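Local coordinates for putative extracellular solute-binding protein (PDB 4P56), which binds mandelate between its two lobes and probably delivers such aromatic hydroxy acids to a TRAP transporter in the bacterial periplasm, at residues G142-G147 / R272-H277; M47-E52 / A267-R272; S32-P37 / D236-I241. One frame throughout, in Å; residues are numbered along the deposited sequence.

Contacts 1 and 3 both reach the bound (R)-mandelate, whereas contact 2 lies further out in the same lobe. Strands 139-145 and 237-242 are antiparallel neighbours in one sheet, so contact 1 and contact 3, with centres about 11 Å apart, are joined by backbone pairing of Y144 with H238. Contact 1 supplies H146 and W274 to the pocket; contact 3 supplies W34, D236 and H238. Contact 2 shares R272 and helix 263-285 with contact 1, their centres lying about 10 Å apart, and A270 CB packs 3.5 Å from Y144 CG. Between contacts 2 and 3, centres about 12 Å apart, W49 meets V240.

Contact 1: G142-G147 / R272-H277; sequences GIYAHG and RAWDTH. With RMN ((R)-mandelic acid), chain D.
H146 and W274 meet over a ring face: CB of H146 sits almost directly above the six-membered ring of W274, 3.5 Å from its centroid and 9° off the ring normal, a close CH-pi contact. The imidazole then turns its edge toward the same indole in an edge-to-face pair, with the planes at 58°. CG of H146 stands between its backbone N and carbonyl carbon (chi1 67°), which carries the imidazole beyond the indole toward the mandelate; its ring edge faces the ligand hydroxyl, NE2 lying 3.4 Å from RMN O8. The far rim of the indole also borders the ligand, where CH2 of W274 approaches C4 of the phenyl ring at 3.6 Å.

Y144 completes the aromatic cluster. Its CE1 lies 3.4 Å from NE1 of W274, at the edge of the indole and near its plane, while the two side chains cross at about a right angle and their ring planes are inclined obliquely to each other. Y144 thus lies at the rim of the indole and H146 over one face, and W274 lines the mandelate pocket.

A second shell sets these groups. ND1 of H146 donates to G147 O at 2.7 Å, with the acceptor in the imidazole plane, a bond that fixes the rotation of the ring. The hydroxyl of Y144 is hydrogen-bonded to H238, another pocket residue, so the buried phenol has a polar partner.

Y144 lies on strand 139-145, which pairs with strand 237-242, and H146 follows directly after its end. W274 reaches this edge of the sheet from helix 263-285, touching V41 of helix 40-56 and A114 of helix 114-129 on the way.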
# COMPACT_ATOMS: atom_id res chain seq x y z
N GLY A 142 1.47 11.83 5.35
CA GLY A 142 2.29 10.66 5.60
C GLY A 142 2.07 9.58 4.57
O GLY A 142 1.15 9.68 3.76
N ILE A 143 2.93 8.56 4.60
CA ILE A 143 2.84 7.44 3.70
C ILE A 143 3.01 6.19 4.54
O ILE A 143 3.71 6.19 5.54
CB ILE A 143 3.94 7.50 2.62
CG1 ILE A 143 3.69 8.64 1.64
CG2 ILE A 143 4.04 6.17 1.89
CD1 ILE A 143 4.91 8.96 0.74
N TYR A 144 2.36 5.12 4.14
CA TYR A 144 2.56 3.82 4.75
C TYR A 144 2.55 2.77 3.62
O TYR A 144 2.22 3.07 2.48
CB TYR A 144 1.48 3.51 5.82
CG TYR A 144 0.04 3.52 5.29
CD1 TYR A 144 -0.47 2.45 4.59
CD2 TYR A 144 -0.79 4.59 5.50
CE1 TYR A 144 -1.76 2.45 4.11
CE2 TYR A 144 -2.09 4.61 5.03
CZ TYR A 144 -2.56 3.54 4.32
OH TYR A 144 -3.86 3.55 3.84
N ALA A 145 2.88 1.54 3.97
CA ALA A 145 2.89 0.45 3.00
C ALA A 145 2.21 -0.73 3.65
O ALA A 145 2.21 -0.81 4.88
CB ALA A 145 4.30 0.08 2.64
N HIS A 146 1.64 -1.63 2.86
CA HIS A 146 1.14 -2.86 3.44
C HIS A 146 2.25 -3.91 3.54
O HIS A 146 3.43 -3.63 3.27
CB HIS A 146 -0.14 -3.36 2.73
CG HIS A 146 0.03 -3.84 1.30
ND1 HIS A 146 0.90 -4.84 0.91
CD2 HIS A 146 -0.71 -3.55 0.19
CE1 HIS A 146 0.75 -5.09 -0.37
NE2 HIS A 146 -0.23 -4.32 -0.84
N GLY A 147 1.89 -5.12 3.95
CA GLY A 147 2.88 -6.15 4.17
C GLY A 147 3.31 -6.82 2.89
O GLY A 147 2.98 -6.36 1.80
N ARG A 272 1.61 -1.04 11.81
CA ARG A 272 1.30 -1.98 12.88
C ARG A 272 -0.08 -2.63 12.71
O ARG A 272 -0.27 -3.82 13.01
CB ARG A 272 1.50 -1.35 14.27
CG ARG A 272 3.03 -1.13 14.56
CD ARG A 272 3.36 -0.65 15.99
NE ARG A 272 4.80 -0.73 16.18
CZ ARG A 272 5.46 -1.78 16.66
NH1 ARG A 272 4.81 -2.85 17.13
NH2 ARG A 272 6.78 -1.73 16.74
N ALA A 273 -1.02 -1.85 12.18
CA ALA A 273 -2.35 -2.36 11.91
C ALA A 273 -2.30 -3.43 10.82
O ALA A 273 -2.88 -4.49 11.00
CB ALA A 273 -3.28 -1.23 11.49
N TRP A 274 -1.63 -3.14 9.71
CA TRP A 274 -1.49 -4.09 8.62
C TRP A 274 -0.86 -5.38 9.08
O TRP A 274 -1.32 -6.45 8.69
CB TRP A 274 -0.59 -3.55 7.53
CG TRP A 274 -1.19 -2.54 6.62
CD1 TRP A 274 -0.91 -1.20 6.60
CD2 TRP A 274 -2.11 -2.77 5.56
NE1 TRP A 274 -1.63 -0.57 5.60
CE2 TRP A 274 -2.37 -1.52 4.94
CE3 TRP A 274 -2.78 -3.91 5.09
CZ2 TRP A 274 -3.24 -1.38 3.88
CZ3 TRP A 274 -3.65 -3.76 4.03
CH2 TRP A 274 -3.88 -2.51 3.43
N ASP A 275 0.25 -5.27 9.83
CA ASP A 275 0.97 -6.44 10.34
C ASP A 275 0.13 -7.29 11.29
O ASP A 275 0.22 -8.53 11.30
CB ASP A 275 2.26 -6.02 11.08
CG ASP A 275 3.38 -5.62 10.13
OD1 ASP A 275 3.41 -6.17 9.01
OD2 ASP A 275 4.26 -4.80 10.52
N THR A 276 -0.70 -6.64 12.09
CA THR A 276 -1.55 -7.37 13.02
C THR A 276 -2.59 -8.16 12.23
O THR A 276 -2.85 -9.33 12.50
CB THR A 276 -2.18 -6.41 14.04
OG1 THR A 276 -1.14 -5.76 14.80
CG2 THR A 276 -3.11 -7.12 14.98
N HIS A 277 -3.17 -7.53 11.23
CA HIS A 277 -4.14 -8.24 10.42
C HIS A 277 -3.54 -9.34 9.58
O HIS A 277 -4.15 -10.40 9.44
CB HIS A 277 -4.93 -7.27 9.56
CG HIS A 277 -5.98 -6.56 10.34
ND1 HIS A 277 -7.32 -6.68 10.07
CD2 HIS A 277 -5.88 -5.75 11.42
CE1 HIS A 277 -8.00 -5.95 10.92
NE2 HIS A 277 -7.15 -5.38 11.76
C1 RMN D . -4.57 -2.57 -1.60
C2 RMN D . -5.52 -1.69 -1.11
C3 RMN D . -6.23 -1.99 0.03
C4 RMN D . -6.04 -3.19 0.69
C5 RMN D . -5.09 -4.09 0.19
C6 RMN D . -4.37 -3.77 -0.94
C7 RMN D . -3.81 -2.25 -2.86
C10 RMN D . -4.34 -3.11 -3.97
O8 RMN D . -2.47 -2.56 -2.77
O11 RMN D . -3.87 -4.27 -4.23
O12 RMN D . -5.33 -2.68 -4.64

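Contact 2: M47-E52 / A267-R272; sequences MPWGEE and AELAGR
L269 alone carries this contact on its side, pushing one methyl, CD2, toward helix 40-56. There it meets CB of W49 at 3.7 Å and OE2 of E52 at 3.8 Å, two residues that face the same way from adjacent turns. The leucine's CG is anti to the backbone N (chi1 -170°), which directs the isobutyl group out from its own helix and across the gap. W49 and L269 cross obliquely, and the methyl lies beside the root of the indole, 4.1 Å from CD1. Of the 133 Å² buried between the two segments, L269 contributes 76 Å², more than half.

The snug part is therefore small and apolar, centred on W49. This tryptophan is buried, and its indole runs inward from the helix; NE1 is hydrogen-bonded to the carbonyl oxygen of L261, which satisfies the polar edge of the ring and anchors it against the chain leading into helix 263-285.

The other side is looser and more polar. E52 comes toward L269 from the opposite direction on an extended chain that brings OE2 within van der Waals contact of the methyl; its other oxygen, OE1, is held by NE2 of H265, one turn before L269. The carboxylate thus meets helix 263-285 twice, with one oxygen at a polar partner and the other at an apolar one. E52 and L269 are both partly exposed.

With CA atoms of W49 and L269 7.8 Å apart, the helices meet through few side chains. W49 continues inward onto L63 of strand 62-65 and L141 of strand 139-145, while A267 packs against S118 and W122 of helix 114-129.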
# COMPACT_ATOMS: atom_id res chain seq x y z
N MSE A 47 -9.21 5.31 12.63
CA MSE A 47 -10.08 5.63 13.77
C MSE A 47 -9.23 5.93 15.02
O MSE A 47 -9.41 6.98 15.66
CB MSE A 47 -11.08 4.50 14.03
CG MSE A 47 -12.13 4.38 12.93
SE MSE A 47 -13.23 6.01 12.70
CE MSE A 47 -12.23 7.08 11.44
N PRO A 48 -8.30 5.03 15.38
CA PRO A 48 -7.46 5.37 16.54
C PRO A 48 -6.65 6.64 16.33
O PRO A 48 -6.41 7.40 17.28
CB PRO A 48 -6.53 4.16 16.70
CG PRO A 48 -7.01 3.11 15.72
CD PRO A 48 -8.25 3.60 15.02
N TRP A 49 -6.22 6.88 15.10
CA TRP A 49 -5.41 8.07 14.79
C TRP A 49 -6.27 9.31 14.99
O TRP A 49 -5.84 10.31 15.54
CB TRP A 49 -4.93 7.97 13.35
CG TRP A 49 -4.08 9.08 12.83
CD1 TRP A 49 -2.82 9.45 13.25
CD2 TRP A 49 -4.40 9.96 11.74
NE1 TRP A 49 -2.35 10.48 12.48
CE2 TRP A 49 -3.30 10.82 11.55
CE3 TRP A 49 -5.51 10.10 10.90
CZ2 TRP A 49 -3.29 11.81 10.57
CZ3 TRP A 49 -5.49 11.08 9.91
CH2 TRP A 49 -4.39 11.91 9.76
N GLY A 50 -7.52 9.25 14.54
CA GLY A 50 -8.45 10.34 14.77
C GLY A 50 -8.65 10.60 16.27
O GLY A 50 -8.75 11.74 16.72
N GLU A 51 -8.69 9.53 17.05
CA GLU A 51 -8.82 9.69 18.50
C GLU A 51 -7.57 10.39 19.08
O GLU A 51 -7.67 11.23 20.01
CB GLU A 51 -9.04 8.32 19.13
CG GLU A 51 -10.49 7.90 19.00
CD GLU A 51 -11.36 8.73 19.91
OE1 GLU A 51 -11.30 8.49 21.13
OE2 GLU A 51 -12.06 9.65 19.42
N GLU A 52 -6.40 10.06 18.54
CA GLU A 52 -5.16 10.68 19.00
C GLU A 52 -5.20 12.17 18.71
O GLU A 52 -4.80 12.95 19.55
CB GLU A 52 -3.90 10.04 18.37
CG GLU A 52 -3.57 8.62 18.86
CD GLU A 52 -2.20 8.11 18.38
OE1 GLU A 52 -1.28 8.92 18.17
OE2 GLU A 52 -2.03 6.88 18.22
N ALA A 267 3.05 6.46 9.94
CA ALA A 267 3.60 5.33 9.22
C ALA A 267 3.64 4.12 10.13
O ALA A 267 3.23 3.03 9.73
CB ALA A 267 5.01 5.66 8.68
N GLU A 268 4.10 4.31 11.35
CA GLU A 268 4.17 3.22 12.30
C GLU A 268 2.78 2.73 12.74
O GLU A 268 2.54 1.51 12.83
CB GLU A 268 5.01 3.63 13.50
CG GLU A 268 5.24 2.47 14.50
CD GLU A 268 6.37 2.75 15.48
OE1 GLU A 268 6.78 3.93 15.62
OE2 GLU A 268 6.85 1.78 16.11
N LEU A 269 1.87 3.66 13.01
CA LEU A 269 0.52 3.25 13.40
C LEU A 269 -0.11 2.39 12.30
O LEU A 269 -0.67 1.33 12.55
CB LEU A 269 -0.35 4.48 13.72
CG LEU A 269 -1.70 4.28 14.37
CD1 LEU A 269 -1.58 3.52 15.68
CD2 LEU A 269 -2.36 5.65 14.62
N ALA A 270 -0.02 2.83 11.05
CA ALA A 270 -0.67 2.11 9.97
C ALA A 270 0.01 0.75 9.74
O ALA A 270 -0.66 -0.27 9.50
CB ALA A 270 -0.59 2.93 8.73
N GLY A 271 1.34 0.75 9.76
CA GLY A 271 2.08 -0.44 9.50
C GLY A 271 1.73 -1.48 10.57
O GLY A 271 1.58 -2.69 10.30
N ARG A 272 1.61 -1.04 11.81
CA ARG A 272 1.30 -1.98 12.88
C ARG A 272 -0.08 -2.63 12.71
O ARG A 272 -0.27 -3.82 13.01
CB ARG A 272 1.50 -1.35 14.27
CG ARG A 272 3.03 -1.13 14.56
CD ARG A 272 3.36 -0.65 15.99
NE ARG A 272 4.80 -0.73 16.18
CZ ARG A 272 5.46 -1.78 16.66
NH1 ARG A 272 4.81 -2.85 17.13
NH2 ARG A 272 6.78 -1.73 16.74

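Contact 3: S32-P37 / D236-I241; sequences SSWLPP and DTHAVI. With RMN ((R)-mandelic acid), chain D.
W34 and H238 reach each other across widely separated backbones, their CA atoms 12.5 Å apart: S32-P37 is an irregular loop, while T237-I241 is extended strand, with D236 just before it. No hydrogen bond links the two segments, and the gap is bridged by side chains and mandelate. In the loop, the hydroxyl of S33 donates to L35 O at 2.8 Å, spanning W34 along the chain.

The indole of W34 and the imidazole of H238 meet obliquely, planes at 55°, with CH2 of the tryptophan 4.2 Å from CE1 of the histidine. Both turn ring edges toward C2 of the ligand phenyl, while the methyls of L35 lie near its C3, giving the phenyl group a mixed aromatic and aliphatic border. D236 holds the ligand hydroxyl: its OD2 accepts a hydrogen bond of 2.8 Å from mandelate O8. The same oxygen lies near the plane of H238 and receives a weak bond from NE2, and S91 is a further partner. Y94 and R170 also hydrogen-bond the ligand. Besides that weak NE2 bond, H238 has its ND1 engaged by Y144.

The loop connects strand 28-31 to helix 40-56, and NE1 of W34 is fastened to the carbonyl of F89 in strand 87-91. Strand 237-242 runs between strands 87-91 and 139-145, antiparallel to both, and V240 packs against F45 of helix 40-56.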
# COMPACT_ATOMS: atom_id res chain seq x y z
N SER A 32 -13.28 10.47 3.91
CA SER A 32 -13.93 9.45 3.09
C SER A 32 -13.02 8.23 2.97
O SER A 32 -11.83 8.37 2.77
CB SER A 32 -14.25 9.96 1.68
OG SER A 32 -14.99 8.99 0.94
N SER A 33 -13.62 7.05 3.09
CA SER A 33 -12.89 5.80 2.89
C SER A 33 -13.49 4.93 1.78
O SER A 33 -14.73 4.79 1.69
CB SER A 33 -12.93 5.00 4.18
OG SER A 33 -12.49 3.69 3.93
N TRP A 34 -12.63 4.36 0.95
CA TRP A 34 -13.09 3.47 -0.11
C TRP A 34 -12.91 2.01 0.31
O TRP A 34 -13.12 1.10 -0.48
CB TRP A 34 -12.36 3.76 -1.43
CG TRP A 34 -10.86 4.01 -1.33
CD1 TRP A 34 -10.25 5.20 -1.09
CD2 TRP A 34 -9.80 3.04 -1.48
NE1 TRP A 34 -8.88 5.05 -1.08
CE2 TRP A 34 -8.58 3.73 -1.32
CE3 TRP A 34 -9.77 1.67 -1.72
CZ2 TRP A 34 -7.33 3.09 -1.39
CZ3 TRP A 34 -8.53 1.03 -1.79
CH2 TRP A 34 -7.34 1.74 -1.62
N LEU A 35 -12.55 1.80 1.58
CA LEU A 35 -12.51 0.47 2.20
C LEU A 35 -13.62 0.33 3.24
O LEU A 35 -14.04 1.31 3.83
CB LEU A 35 -11.17 0.26 2.88
CG LEU A 35 -9.99 0.18 1.91
CD1 LEU A 35 -8.65 0.10 2.67
CD2 LEU A 35 -10.16 -1.03 0.98
N PRO A 36 -14.07 -0.91 3.49
CA PRO A 36 -15.08 -1.13 4.53
C PRO A 36 -14.57 -0.60 5.86
O PRO A 36 -13.36 -0.61 6.08
CB PRO A 36 -15.17 -2.66 4.61
CG PRO A 36 -14.59 -3.16 3.38
CD PRO A 36 -13.58 -2.17 2.91
N PRO A 37 -15.49 -0.17 6.74
CA PRO A 37 -15.08 0.41 8.03
C PRO A 37 -14.42 -0.61 8.95
O PRO A 37 -13.71 -0.22 9.88
CB PRO A 37 -16.40 0.88 8.66
CG PRO A 37 -17.47 0.70 7.65
CD PRO A 37 -16.95 -0.24 6.59
N ASP A 236 2.80 -2.20 -1.79
CA ASP A 236 2.11 -1.00 -2.30
C ASP A 236 2.17 0.02 -1.18
O ASP A 236 2.25 -0.35 0.01
CB ASP A 236 0.65 -1.31 -2.64
CG ASP A 236 -0.11 -0.08 -3.16
OD1 ASP A 236 0.50 0.82 -3.81
OD2 ASP A 236 -1.33 -0.02 -2.89
N THR A 237 2.19 1.30 -1.55
CA THR A 237 2.23 2.37 -0.57
C THR A 237 0.96 3.17 -0.71
O THR A 237 0.43 3.27 -1.81
CB THR A 237 3.47 3.29 -0.74
OG1 THR A 237 3.62 3.69 -2.11
CG2 THR A 237 4.77 2.54 -0.32
N HIS A 238 0.47 3.71 0.39
CA HIS A 238 -0.63 4.64 0.36
C HIS A 238 -0.17 5.97 0.94
O HIS A 238 0.77 6.02 1.72
CB HIS A 238 -1.78 4.12 1.22
CG HIS A 238 -2.43 2.88 0.70
ND1 HIS A 238 -3.45 2.25 1.38
CD2 HIS A 238 -2.19 2.13 -0.40
CE1 HIS A 238 -3.84 1.19 0.71
NE2 HIS A 238 -3.09 1.09 -0.38
N ALA A 239 -0.88 7.03 0.58
CA ALA A 239 -0.62 8.35 1.17
C ALA A 239 -1.83 8.81 1.97
O ALA A 239 -2.95 8.62 1.54
CB ALA A 239 -0.30 9.36 0.07
N VAL A 240 -1.60 9.43 3.13
CA VAL A 240 -2.68 10.13 3.80
C VAL A 240 -2.53 11.64 3.50
O VAL A 240 -1.46 12.24 3.70
CB VAL A 240 -2.65 9.85 5.31
CG1 VAL A 240 -3.70 10.69 6.02
CG2 VAL A 240 -2.88 8.37 5.56
N ILE A 241 -3.61 12.25 3.00
CA ILE A 241 -3.59 13.61 2.49
C ILE A 241 -4.71 14.46 3.12
O ILE A 241 -5.73 13.94 3.58
CB ILE A 241 -3.70 13.62 0.94
CG1 ILE A 241 -4.94 12.89 0.47
CG2 ILE A 241 -2.48 12.90 0.28
CD1 ILE A 241 -5.26 13.07 -0.99
C1 RMN D . -4.57 -2.57 -1.60
C2 RMN D . -5.52 -1.69 -1.11
C3 RMN D . -6.23 -1.99 0.03
C4 RMN D . -6.04 -3.19 0.69
C5 RMN D . -5.09 -4.09 0.19
C6 RMN D . -4.37 -3.77 -0.94
C7 RMN D . -3.81 -2.25 -2.86
C10 RMN D . -4.34 -3.11 -3.97
O8 RMN D . -2.47 -2.56 -2.77
O11 RMN D . -3.87 -4.27 -4.23
O12 RMN D . -5.33 -2.68 -4.64